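Local atomic coordinates of Ceg4 (Legionella pneumophila subsp. pneumophila, PDB entry 6AOK), a protein that acts as a magnesium-binding, HAD-like phosphotyrosine phosphatase that, as a Legionella effector, attenuates the activation of eukaryotic MAPK pathways. Residues Arg115-Lys120 / Thr137-Ser141; Leu88-Val94 / Phe123-Phe128. Residue numbers count along the deposited sequence, not the author numbering.

Interaction 1 of 2, residues Arg115-Lys120 / Thr137-Ser141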
loop_
_atom_site.group_PDB
_atom_site.type_symbol
_atom_site.label_atom_id
_atom_site.label_comp_id
_atom_site.label_asym_id
_atom_site.label_seq_id
_atom_site.Cartn_x
_atom_site.Cartn_y
_atom_site.Cartn_z
ATOM N N ARG A 115 2.011 5.892 8.367
ATOM C CA ARG A 115 1.392 5.248 9.515
ATOM C C ARG A 115 0.080 4.647 9.067
ATOM O O ARG A 115 -0.578 5.162 8.163
ATOM C CB ARG A 115 1.161 6.234 10.671
ATOM C CG ARG A 115 0.406 7.482 10.237
ATOM C CD ARG A 115 0.593 8.538 11.281
ATOM N NE ARG A 115 -0.111 8.210 12.517
ATOM C CZ ARG A 115 -0.160 9.011 13.576
ATOM N NH1 ARG A 115 0.481 10.197 13.566
ATOM N NH2 ARG A 115 -0.852 8.621 14.661
ATOM N N ALA A 116 -0.275 3.518 9.692
ATOM C CA ALA A 116 -1.510 2.806 9.349
ATOM C C ALA A 116 -2.743 3.707 9.402
ATOM O O ALA A 116 -3.646 3.569 8.562
ATOM C CB ALA A 116 -1.690 1.614 10.303
ATOM N N GLU A 117 -2.837 4.622 10.372
ATOM C CA GLU A 117 -4.100 5.381 10.442
ATOM C C GLU A 117 -4.281 6.212 9.180
ATOM O O GLU A 117 -5.407 6.355 8.666
ATOM C CB GLU A 117 -4.186 6.290 11.676
ATOM C CG GLU A 117 -4.008 5.579 12.960
ATOM C CD GLU A 117 -2.560 5.711 13.480
ATOM O OE1 GLU A 117 -1.565 5.412 12.752
ATOM O OE2 GLU A 117 -2.430 6.120 14.631
ATOM N N TYR A 118 -3.181 6.715 8.644
ATOM C CA TYR A 118 -3.262 7.588 7.481
ATOM C C TYR A 118 -3.587 6.786 6.237
ATOM O O TYR A 118 -4.443 7.176 5.424
ATOM C CB TYR A 118 -1.923 8.303 7.285
ATOM C CG TYR A 118 -1.980 9.164 6.049
ATOM C CD1 TYR A 118 -1.252 8.841 4.903
ATOM C CD2 TYR A 118 -2.793 10.305 6.036
ATOM C CE1 TYR A 118 -1.331 9.679 3.733
ATOM C CE2 TYR A 118 -2.869 11.128 4.904
ATOM C CZ TYR A 118 -2.143 10.804 3.764
ATOM O OH TYR A 118 -2.148 11.634 2.666
ATOM N N ILE A 119 -2.884 5.667 6.064
ATOM C CA ILE A 119 -3.105 4.801 4.914
ATOM C C ILE A 119 -4.552 4.320 4.886
ATOM O O ILE A 119 -5.211 4.394 3.850
ATOM C CB ILE A 119 -2.094 3.626 4.937
ATOM C CG1 ILE A 119 -0.667 4.164 4.694
ATOM C CG2 ILE A 119 -2.510 2.569 3.946
ATOM C CD1 ILE A 119 0.429 3.119 5.070
ATOM N N LYS A 120 -5.088 3.888 6.038
ATOM C CA LYS A 120 -6.470 3.423 6.074
ATOM C C LYS A 120 -7.452 4.548 5.754
ATOM O O LYS A 120 -8.510 4.305 5.146
ATOM C CB LYS A 120 -6.781 2.827 7.436
ATOM C CG LYS A 120 -6.062 1.519 7.700
ATOM C CD LYS A 120 -6.627 1.039 9.044
ATOM C CE LYS A 120 -5.795 0.049 9.642
ATOM N NZ LYS A 120 -6.405 -0.246 11.017
ATOM N N THR A 137 -1.978 -5.681 5.386
ATOM C CA THR A 137 -1.012 -5.796 6.487
ATOM C C THR A 137 -0.116 -4.577 6.331
ATOM O O THR A 137 0.524 -4.406 5.300
ATOM C CB THR A 137 -0.199 -7.095 6.399
ATOM O OG1 THR A 137 -1.065 -8.214 6.609
ATOM C CG2 THR A 137 0.962 -7.166 7.449
ATOM N N ILE A 138 -0.094 -3.716 7.325
ATOM C CA ILE A 138 0.654 -2.473 7.227
ATOM C C ILE A 138 1.814 -2.610 8.184
ATOM O O ILE A 138 1.603 -2.782 9.398
ATOM C CB ILE A 138 -0.224 -1.255 7.560
ATOM C CG1 ILE A 138 -1.411 -1.225 6.591
ATOM C CG2 ILE A 138 0.613 0.094 7.439
ATOM C CD1 ILE A 138 -2.383 -0.101 6.863
ATOM N N LEU A 139 3.038 -2.557 7.632
ATOM C CA LEU A 139 4.283 -2.742 8.390
ATOM C C LEU A 139 4.959 -1.382 8.448
ATOM O O LEU A 139 5.376 -0.871 7.410
ATOM C CB LEU A 139 5.156 -3.778 7.692
ATOM C CG LEU A 139 4.406 -5.126 7.556
ATOM C CD1 LEU A 139 5.135 -6.027 6.621
ATOM C CD2 LEU A 139 4.134 -5.834 8.942
ATOM N N GLU A 140 5.054 -0.781 9.642
ATOM C CA GLU A 140 5.478 0.628 9.668
ATOM C C GLU A 140 6.602 0.852 10.671
ATOM O O GLU A 140 6.730 1.935 11.237
ATOM C CB GLU A 140 4.300 1.572 9.949
ATOM C CG GLU A 140 3.579 1.344 11.266
ATOM C CD GLU A 140 2.646 2.520 11.683
ATOM O OE1 GLU A 140 1.413 2.352 11.646
ATOM O OE2 GLU A 140 3.156 3.599 12.100
ATOM N N SER A 141 7.478 -0.125 10.835
ATOM C CA SER A 141 8.568 0.066 11.782
ATOM C C SER A 141 9.573 1.104 11.285
ATOM O O SER A 141 10.267 1.733 12.087
ATOM C CB SER A 141 9.258 -1.266 12.026
ATOM O OG SER A 141 10.184 -1.527 10.986
HETATM O O HOH W 1 0.112 3.117 13.761
#
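A free backbone NH at the start of a helix is an open donor, and this contact illustrates how a carboxylate just past the end of a neighbouring strand can meet it. Along Thr-137 to Ser-141, the side chains of Thr-137 and Leu-139 do not touch the helix, whereas Ile-138 and Glu-140 point toward it. Ile-138 supplies the apolar half: its CD1 lies 3.9 Å from Ala-116 CB and 4.1 Å from Lys-120 CG, while its CG2 packs 3.8 Å from Ile-119 CD1. Glu-140 supplies the polar half. Its OE1 accepts from Ala-116 N at 2.8 Å, with a nearly straight N-H...O angle of 175°, so the carboxylate takes up the NH of the first helical residue, next to the N-cap residue Arg-115. A water donates to the same Glu-140 OE1 (2.6 Å) and to Glu-117 OE1 (3.0 Å), bridging two acidic groups. The charge of Glu-117 is balanced by Arg-115, whose NH2 forms a 3.0 Å salt bridge to Glu-117 OE2 and whose NH1 reaches the carbonyl oxygens of Tyr-52 and Thr-55. Helix 116-120 and strand 137-139 run at 138°, their axes 9.7 Å apart. Ile-119 also touches Ile-110 of strand 106-111. Helix 116-125 joins parallel neighbours 106-111 and 136-139 in a beta-alpha-beta crossover of the Rossmann-like HAD domain, and the contact ties its start to the end of edge strand 136-139.

Interaction 2 of 2, residues Leu88-Val94 / Phe123-Phe128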
loop_
_atom_site.group_PDB
_atom_site.type_symbol
_atom_site.label_atom_id
_atom_site.label_comp_id
_atom_site.label_asym_id
_atom_site.label_seq_id
_atom_site.Cartn_x
_atom_site.Cartn_y
_atom_site.Cartn_z
ATOM N N LEU A 88 -3.460 11.243 -3.521
ATOM C CA LEU A 88 -4.351 10.097 -3.566
ATOM C C LEU A 88 -3.769 8.981 -4.440
ATOM O O LEU A 88 -2.781 9.169 -5.162
ATOM C CB LEU A 88 -5.724 10.531 -4.092
ATOM C CG LEU A 88 -6.426 11.668 -3.359
ATOM C CD1 LEU A 88 -7.701 11.972 -4.103
ATOM C CD2 LEU A 88 -6.741 11.166 -1.978
HETATM N N MSE A 89 -4.385 7.810 -4.366
HETATM C CA MSE A 89 -4.079 6.694 -5.278
HETATM C C MSE A 89 -4.577 7.007 -6.655
HETATM O O MSE A 89 -5.651 7.563 -6.778
HETATM C CB MSE A 89 -4.795 5.414 -4.866
HETATM C CG MSE A 89 -4.317 4.752 -3.690
HETATM SE SE MSE A 89 -5.181 3.011 -3.689
HETATM C CE MSE A 89 -6.605 3.488 -2.421
ATOM N N SER A 90 -3.863 6.606 -7.708
ATOM C CA SER A 90 -4.412 6.754 -9.046
ATOM C C SER A 90 -5.597 5.797 -9.243
ATOM O O SER A 90 -5.720 4.791 -8.554
ATOM C CB SER A 90 -3.347 6.457 -10.110
ATOM O OG SER A 90 -2.910 5.110 -10.000
ATOM N N PRO A 91 -6.467 6.095 -10.198
ATOM C CA PRO A 91 -7.560 5.172 -10.512
ATOM C C PRO A 91 -7.076 3.783 -10.871
ATOM O O PRO A 91 -7.778 2.798 -10.577
ATOM C CB PRO A 91 -8.234 5.834 -11.726
ATOM C CG PRO A 91 -7.840 7.296 -11.645
ATOM C CD PRO A 91 -6.466 7.304 -11.046
ATOM N N GLU A 92 -5.917 3.679 -11.553
ATOM C CA GLU A 92 -5.336 2.371 -11.847
ATOM C C GLU A 92 -4.926 1.678 -10.551
ATOM O O GLU A 92 -5.196 0.483 -10.358
ATOM C CB GLU A 92 -4.138 2.503 -12.781
ATOM C CG GLU A 92 -4.448 2.969 -14.216
ATOM C CD GLU A 92 -4.558 4.481 -14.337
ATOM O OE1 GLU A 92 -4.532 5.212 -13.319
ATOM O OE2 GLU A 92 -4.670 4.952 -15.489
ATOM N N ALA A 93 -4.320 2.413 -9.629
ATOM C CA ALA A 93 -3.967 1.785 -8.354
ATOM C C ALA A 93 -5.211 1.350 -7.589
ATOM O O ALA A 93 -5.231 0.269 -6.977
ATOM C CB ALA A 93 -3.144 2.736 -7.497
ATOM N N VAL A 94 -6.247 2.202 -7.582
ATOM C CA VAL A 94 -7.519 1.837 -6.951
ATOM C C VAL A 94 -8.045 0.522 -7.515
ATOM O O VAL A 94 -8.448 -0.372 -6.767
ATOM C CB VAL A 94 -8.540 2.970 -7.129
ATOM C CG1 VAL A 94 -9.957 2.469 -6.822
ATOM C CG2 VAL A 94 -8.174 4.148 -6.230
ATOM N N PHE A 123 -7.422 4.890 1.830
ATOM C CA PHE A 123 -8.231 3.822 1.228
ATOM C C PHE A 123 -9.704 4.045 1.493
ATOM O O PHE A 123 -10.538 3.884 0.603
ATOM C CB PHE A 123 -7.806 2.450 1.803
ATOM C CG PHE A 123 -6.631 1.822 1.081
ATOM C CD1 PHE A 123 -5.312 2.122 1.459
ATOM C CD2 PHE A 123 -6.854 0.920 0.058
ATOM C CE1 PHE A 123 -4.243 1.563 0.820
ATOM C CE2 PHE A 123 -5.763 0.353 -0.648
ATOM C CZ PHE A 123 -4.463 0.656 -0.267
ATOM N N LYS A 124 -10.051 4.415 2.716
ATOM C CA LYS A 124 -11.463 4.652 3.060
ATOM C C LYS A 124 -12.037 5.785 2.242
ATOM O O LYS A 124 -13.166 5.696 1.742
ATOM C CB LYS A 124 -11.582 4.978 4.555
ATOM C CG LYS A 124 -12.995 5.300 5.130
ATOM C CD LYS A 124 -13.945 4.161 4.891
ATOM C CE LYS A 124 -13.387 2.808 5.351
ATOM N NZ LYS A 124 -14.274 1.687 4.855
ATOM N N TYR A 125 -11.296 6.885 2.134
ATOM C CA TYR A 125 -11.796 8.004 1.347
ATOM C C TYR A 125 -12.048 7.556 -0.082
ATOM O O TYR A 125 -13.009 8.018 -0.750
ATOM C CB TYR A 125 -10.787 9.155 1.378
ATOM C CG TYR A 125 -11.176 10.225 0.384
ATOM C CD1 TYR A 125 -12.357 10.958 0.559
ATOM C CD2 TYR A 125 -10.395 10.484 -0.716
ATOM C CE1 TYR A 125 -12.752 11.913 -0.366
ATOM C CE2 TYR A 125 -10.773 11.439 -1.641
ATOM C CZ TYR A 125 -11.954 12.133 -1.472
ATOM O OH TYR A 125 -12.368 13.078 -2.418
ATOM N N GLN A 126 -11.182 6.660 -0.589
ATOM C CA GLN A 126 -11.268 6.284 -1.998
ATOM C C GLN A 126 -12.143 5.060 -2.239
ATOM O O GLN A 126 -12.083 4.465 -3.318
ATOM C CB GLN A 126 -9.860 6.130 -2.600
ATOM C CG GLN A 126 -9.112 7.526 -2.618
ATOM C CD GLN A 126 -7.880 7.501 -3.472
ATOM O OE1 GLN A 126 -6.754 7.415 -2.966
ATOM N NE2 GLN A 126 -8.071 7.559 -4.781
ATOM N N GLY A 127 -13.028 4.750 -1.324
ATOM C CA GLY A 127 -14.139 3.880 -1.640
ATOM C C GLY A 127 -13.936 2.466 -1.186
ATOM O O GLY A 127 -14.704 1.597 -1.587
ATOM N N PHE A 128 -12.892 2.198 -0.418
ATOM C CA PHE A 128 -12.663 0.852 0.072
ATOM C C PHE A 128 -13.482 0.540 1.318
ATOM O O PHE A 128 -13.627 1.370 2.208
ATOM C CB PHE A 128 -11.164 0.674 0.328
ATOM C CG PHE A 128 -10.400 0.498 -0.939
ATOM C CD1 PHE A 128 -10.023 1.598 -1.677
ATOM C CD2 PHE A 128 -10.159 -0.768 -1.453
ATOM C CE1 PHE A 128 -9.301 1.450 -2.870
ATOM C CE2 PHE A 128 -9.462 -0.938 -2.651
ATOM C CZ PHE A 128 -9.022 0.165 -3.352
#
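Gln-126 and Met-89, the two residues most covered here, show how one side-chain amide can serve a backbone as a peptide group would. Gln-126 follows the last turn of helix 116-125 and presents both ends of its amide to Met-89: OE1 accepts from Met-89 N at 2.8 Å, and NE2 donates to Met-89 O at 3.1 Å, almost linearly. The backbone just ahead of helix 91-100 is thereby held from both sides of one residue. Met-89, present as selenomethionine, sends its side chain among aromatics. Its CE sits over a face of the Phe-123 ring, a CH-pi contact 3.8 Å from the centroid, and comes within 3.4 Å of Phe-128 CE1; SE adds Met-aromatic contacts with both rings. Leu-88, next in buried area, rests its CD2 3.9 Å from Tyr-125 CD2. Phe-128 can reach the cluster because a Schellman motif ends the helix, with Gly-127 at positive phi, Phe-128 N bonded to Phe-123 O and Gly-127 N to Lys-124 O. On the other side, Ser-90 caps helix 91-100 through Ala-93 N. The chemistry thus implies a division: a paired amide fixes the backbone specifically, while the apolar surroundings fill the buried space between two helix termini.

How the interactions relate
Both contacts use helix 116-125, interaction 1 at its N-terminal turn and interaction 2 at its C-terminal end, their centres about 15 Å apart. Each relies on a side chain bonding to main-chain groups, but with chemistry suited to the setting. Interaction 1 is partly buried and joins the helix to an edge strand; there a carboxylate takes one NH, and water and charged neighbours share the site. Interaction 2 is buried and joins the helix to the start of helix 91-100; a neutral amide engages both NH and CO amid aromatic rings. Together they tie one helix to the sheet and to another helix of the HAD-like phosphatase domain.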